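Local structure of p-47 protein (Clostridium botulinum E1 str. 'BoNT E Beluga', 5WIX) at residues Y21-V26 with S217-N222. The protein is of unknown function but has a tubular, BPI-like (TULIP) fold, consistent with a role in binding lipids or other hydrophobic molecules. Sequence-based numbering, arbitrary orientation.
Sequences YGWDIV and SKLSTN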
ATOM      1  N   TYR A  21      -8.109   6.651  -1.588  1.00102.30           N
ATOM      2  CA  TYR A  21      -9.405   6.867  -2.222  1.00104.23           C
ATOM      3  C   TYR A  21     -10.267   5.611  -2.124  1.00107.99           C
ATOM      4  O   TYR A  21     -10.402   4.871  -3.092  1.00106.53           O
ATOM      5  CB  TYR A  21      -9.229   7.260  -3.696  1.00106.83           C
ATOM      6  CG  TYR A  21      -8.590   8.620  -3.914  1.00101.07           C
ATOM      7  CD1 TYR A  21      -9.325   9.789  -3.760  1.00109.17           C
ATOM      8  CD2 TYR A  21      -7.259   8.735  -4.278  1.00 99.66           C
ATOM      9  CE1 TYR A  21      -8.748  11.032  -3.957  1.00110.08           C
ATOM     10  CE2 TYR A  21      -6.676   9.975  -4.479  1.00106.84           C
ATOM     11  CZ  TYR A  21      -7.426  11.119  -4.314  1.00110.99           C
ATOM     12  OH  TYR A  21      -6.856  12.354  -4.508  1.00128.50           O
ATOM     13  N   GLY A  22     -10.836   5.363  -0.947  1.00112.06           N
ATOM     14  CA  GLY A  22     -11.746   4.246  -0.755  1.00 99.75           C
ATOM     15  C   GLY A  22     -11.196   2.844  -1.007  1.00 91.23           C
ATOM     16  O   GLY A  22     -11.921   1.857  -0.866  1.00 97.78           O
ATOM     17  N   TRP A  23      -9.924   2.744  -1.375  1.00 93.47           N
ATOM     18  CA  TRP A  23      -9.288   1.451  -1.619  1.00 91.45           C
ATOM     19  C   TRP A  23      -8.518   0.957  -0.396  1.00 88.09           C
ATOM     20  O   TRP A  23      -8.240   1.744   0.516  1.00 85.67           O
ATOM     21  CB  TRP A  23      -8.359   1.563  -2.824  1.00 98.97           C
ATOM     22  CG  TRP A  23      -9.097   1.539  -4.108  1.00 96.26           C
ATOM     23  CD1 TRP A  23      -9.643   2.598  -4.758  1.00 98.23           C
ATOM     24  CD2 TRP A  23      -9.380   0.386  -4.905  1.00 96.65           C
ATOM     25  NE1 TRP A  23     -10.247   2.180  -5.917  1.00101.21           N
ATOM     26  CE2 TRP A  23     -10.097   0.825  -6.032  1.00 95.48           C
ATOM     27  CE3 TRP A  23      -9.085  -0.975  -4.778  1.00101.45           C
ATOM     28  CZ2 TRP A  23     -10.530  -0.048  -7.025  1.00 92.23           C
ATOM     29  CZ3 TRP A  23      -9.517  -1.838  -5.763  1.00103.05           C
ATOM     30  CH2 TRP A  23     -10.232  -1.371  -6.875  1.00 95.11           C
ATOM     31  N   ASP A  24      -8.154  -0.326  -0.372  1.00 81.23           N
ATOM     32  CA  ASP A  24      -7.558  -0.913   0.854  1.00 89.22           C
ATOM     33  C   ASP A  24      -6.032  -0.858   0.928  1.00 84.26           C
ATOM     34  O   ASP A  24      -5.452  -0.422   1.929  1.00 83.29           O
ATOM     35  CB  ASP A  24      -7.986  -2.374   1.020  1.00 96.03           C
ATOM     36  CG  ASP A  24      -9.300  -2.517   1.747  1.00 81.43           C
ATOM     37  OD1 ASP A  24      -9.598  -1.661   2.618  1.00 79.14           O
ATOM     38  OD2 ASP A  24     -10.027  -3.486   1.433  1.00 70.47           O
ATOM     39  N   ILE A  25      -5.388  -1.365  -0.111  1.00 81.29           N
ATOM     40  CA  ILE A  25      -3.949  -1.251  -0.250  1.00 83.35           C
ATOM     41  C   ILE A  25      -3.676  -0.854  -1.687  1.00 93.65           C
ATOM     42  O   ILE A  25      -4.230  -1.454  -2.613  1.00 96.85           O
ATOM     43  CB  ILE A  25      -3.226  -2.571   0.088  1.00 79.46           C
ATOM     44  CG1 ILE A  25      -3.395  -2.919   1.557  1.00 84.91           C
ATOM     45  CG2 ILE A  25      -1.752  -2.464  -0.237  1.00 78.99           C
ATOM     46  CD1 ILE A  25      -2.567  -4.104   1.993  1.00 92.69           C
ATOM     47  N   VAL A  26      -2.855   0.170  -1.877  1.00 88.48           N
ATOM     48  CA  VAL A  26      -2.517   0.640  -3.215  1.00 77.31           C
ATOM     49  C   VAL A  26      -1.015   0.502  -3.410  1.00 67.25           C
ATOM     50  O   VAL A  26      -0.247   0.924  -2.537  1.00 77.87           O
ATOM     51  CB  VAL A  26      -2.964   2.100  -3.418  1.00 70.04           C
ATOM     52  CG1 VAL A  26      -2.648   2.584  -4.826  1.00 59.74           C
ATOM     53  CG2 VAL A  26      -4.446   2.242  -3.110  1.00 62.01           C
ATOM     54  N   SER A 217     -16.875  -2.000  -7.461  1.00157.85           N
ATOM     55  CA  SER A 217     -17.321  -1.045  -8.459  1.00144.59           C
ATOM     56  C   SER A 217     -18.712  -0.519  -8.083  1.00145.67           C
ATOM     57  O   SER A 217     -19.620  -1.293  -7.756  1.00149.97           O
ATOM     58  CB  SER A 217     -17.333  -1.681  -9.847  1.00151.81           C
ATOM     59  OG  SER A 217     -17.200  -0.694 -10.852  1.00163.55           O
ATOM     60  N   LYS A 218     -18.879   0.798  -8.139  1.00139.44           N
ATOM     61  CA  LYS A 218     -17.831   1.676  -8.642  1.00125.62           C
ATOM     62  C   LYS A 218     -17.039   2.326  -7.518  1.00116.51           C
ATOM     63  O   LYS A 218     -17.570   3.131  -6.755  1.00111.15           O
ATOM     64  CB  LYS A 218     -18.420   2.762  -9.549  1.00133.30           C
ATOM     65  N   LEU A 219     -15.770   1.948  -7.412  1.00110.76           N
ATOM     66  CA  LEU A 219     -14.810   2.725  -6.651  1.00111.79           C
ATOM     67  C   LEU A 219     -14.001   3.562  -7.635  1.00109.60           C
ATOM     68  O   LEU A 219     -13.819   3.163  -8.786  1.00100.67           O
ATOM     69  CB  LEU A 219     -13.901   1.824  -5.811  1.00109.26           C
ATOM     70  CG  LEU A 219     -14.496   1.384  -4.468  1.00110.96           C
ATOM     71  CD1 LEU A 219     -13.699   0.245  -3.833  1.00 92.04           C
ATOM     72  CD2 LEU A 219     -14.582   2.582  -3.528  1.00108.90           C
ATOM     73  N   SER A 220     -13.527   4.720  -7.183  1.00107.07           N
ATOM     74  CA  SER A 220     -12.685   5.575  -8.009  1.00110.99           C
ATOM     75  C   SER A 220     -11.414   4.863  -8.421  1.00103.78           C
ATOM     76  O   SER A 220     -11.119   3.768  -7.962  1.00116.26           O
ATOM     77  CB  SER A 220     -12.321   6.869  -7.276  1.00119.42           C
ATOM     78  OG  SER A 220     -13.237   7.904  -7.577  1.00136.29           O
ATOM     79  N   THR A 221     -10.652   5.492  -9.296  1.00 97.66           N
ATOM     80  CA  THR A 221      -9.350   4.959  -9.626  1.00100.32           C
ATOM     81  C   THR A 221      -8.318   6.041  -9.379  1.00104.65           C
ATOM     82  O   THR A 221      -7.118   5.815  -9.540  1.00106.37           O
ATOM     83  CB  THR A 221      -9.288   4.442 -11.076  1.00111.48           C
ATOM     84  OG1 THR A 221      -9.896   5.397 -11.963  1.00121.11           O
ATOM     85  CG2 THR A 221     -10.018   3.095 -11.177  1.00 95.25           C
ATOM     86  N   ASN A 222      -8.797   7.209  -8.952  1.00108.70           N
ATOM     87  CA  ASN A 222      -7.908   8.300  -8.588  1.00119.45           C
ATOM     88  C   ASN A 222      -6.906   7.816  -7.538  1.00112.39           C
ATOM     89  O   ASN A 222      -7.233   6.999  -6.683  1.00115.22           O
ATOM     90  CB  ASN A 222      -8.709   9.505  -8.084  1.00129.07           C
ATOM     91  CG  ASN A 222      -8.128  10.834  -8.551  1.00136.24           C
ATOM     92  OD1 ASN A 222      -6.953  10.918  -8.935  1.00130.92           O
ATOM     93  ND2 ASN A 222      -8.949  11.883  -8.511  1.00134.89           N
TER
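The indole of Trp23 has Leu219 over one face and Ser220 at its edge. Leu219 CD1 stands over the middle of that face. Leu219 CB sits lower, 3.7 Å from Trp23 NE1 and 3.9 Å from Trp23 CE2. Trp23 CG is anti to the carbonyl carbon, beside the backbone N (chi1 -78°), which starts the indole off toward 217-222. The phenol ring of Tyr21 carries Asn222 on one face. Asn222 CB lies 4.0 Å from the ring centroid and only 6° off the ring normal, which makes a CH-pi contact. Asn222 O is on the same side of the ring, beyond its rim, nearest to Tyr21 CD2.

One hydrogen bond joins the segments. Trp23 NE1 donates to Ser220 O over 2.7 Å, nearly straight at 164°. The acceptor lies close to the indole plane. The bond fixes the edge of the indole against the backbone of 217-222.

Residues 21-24 lead into strand 25-30 of a six-stranded antiparallel sheet in this TULIP-domain protein. Segment 217-222 belongs to the connection between strands 203-210 and 234-238, the two neighbours of strand 25-30. At the start of the strand a classic beta bulge sets Asp24 and Ile25 together opposite Leu208. Trp23 also touches Ile207 and Lys191. Gly22 O lies 3.8 Å from both Leu219 CD1 and Leu219 CD2, and accepts a hydrogen bond from Arg214.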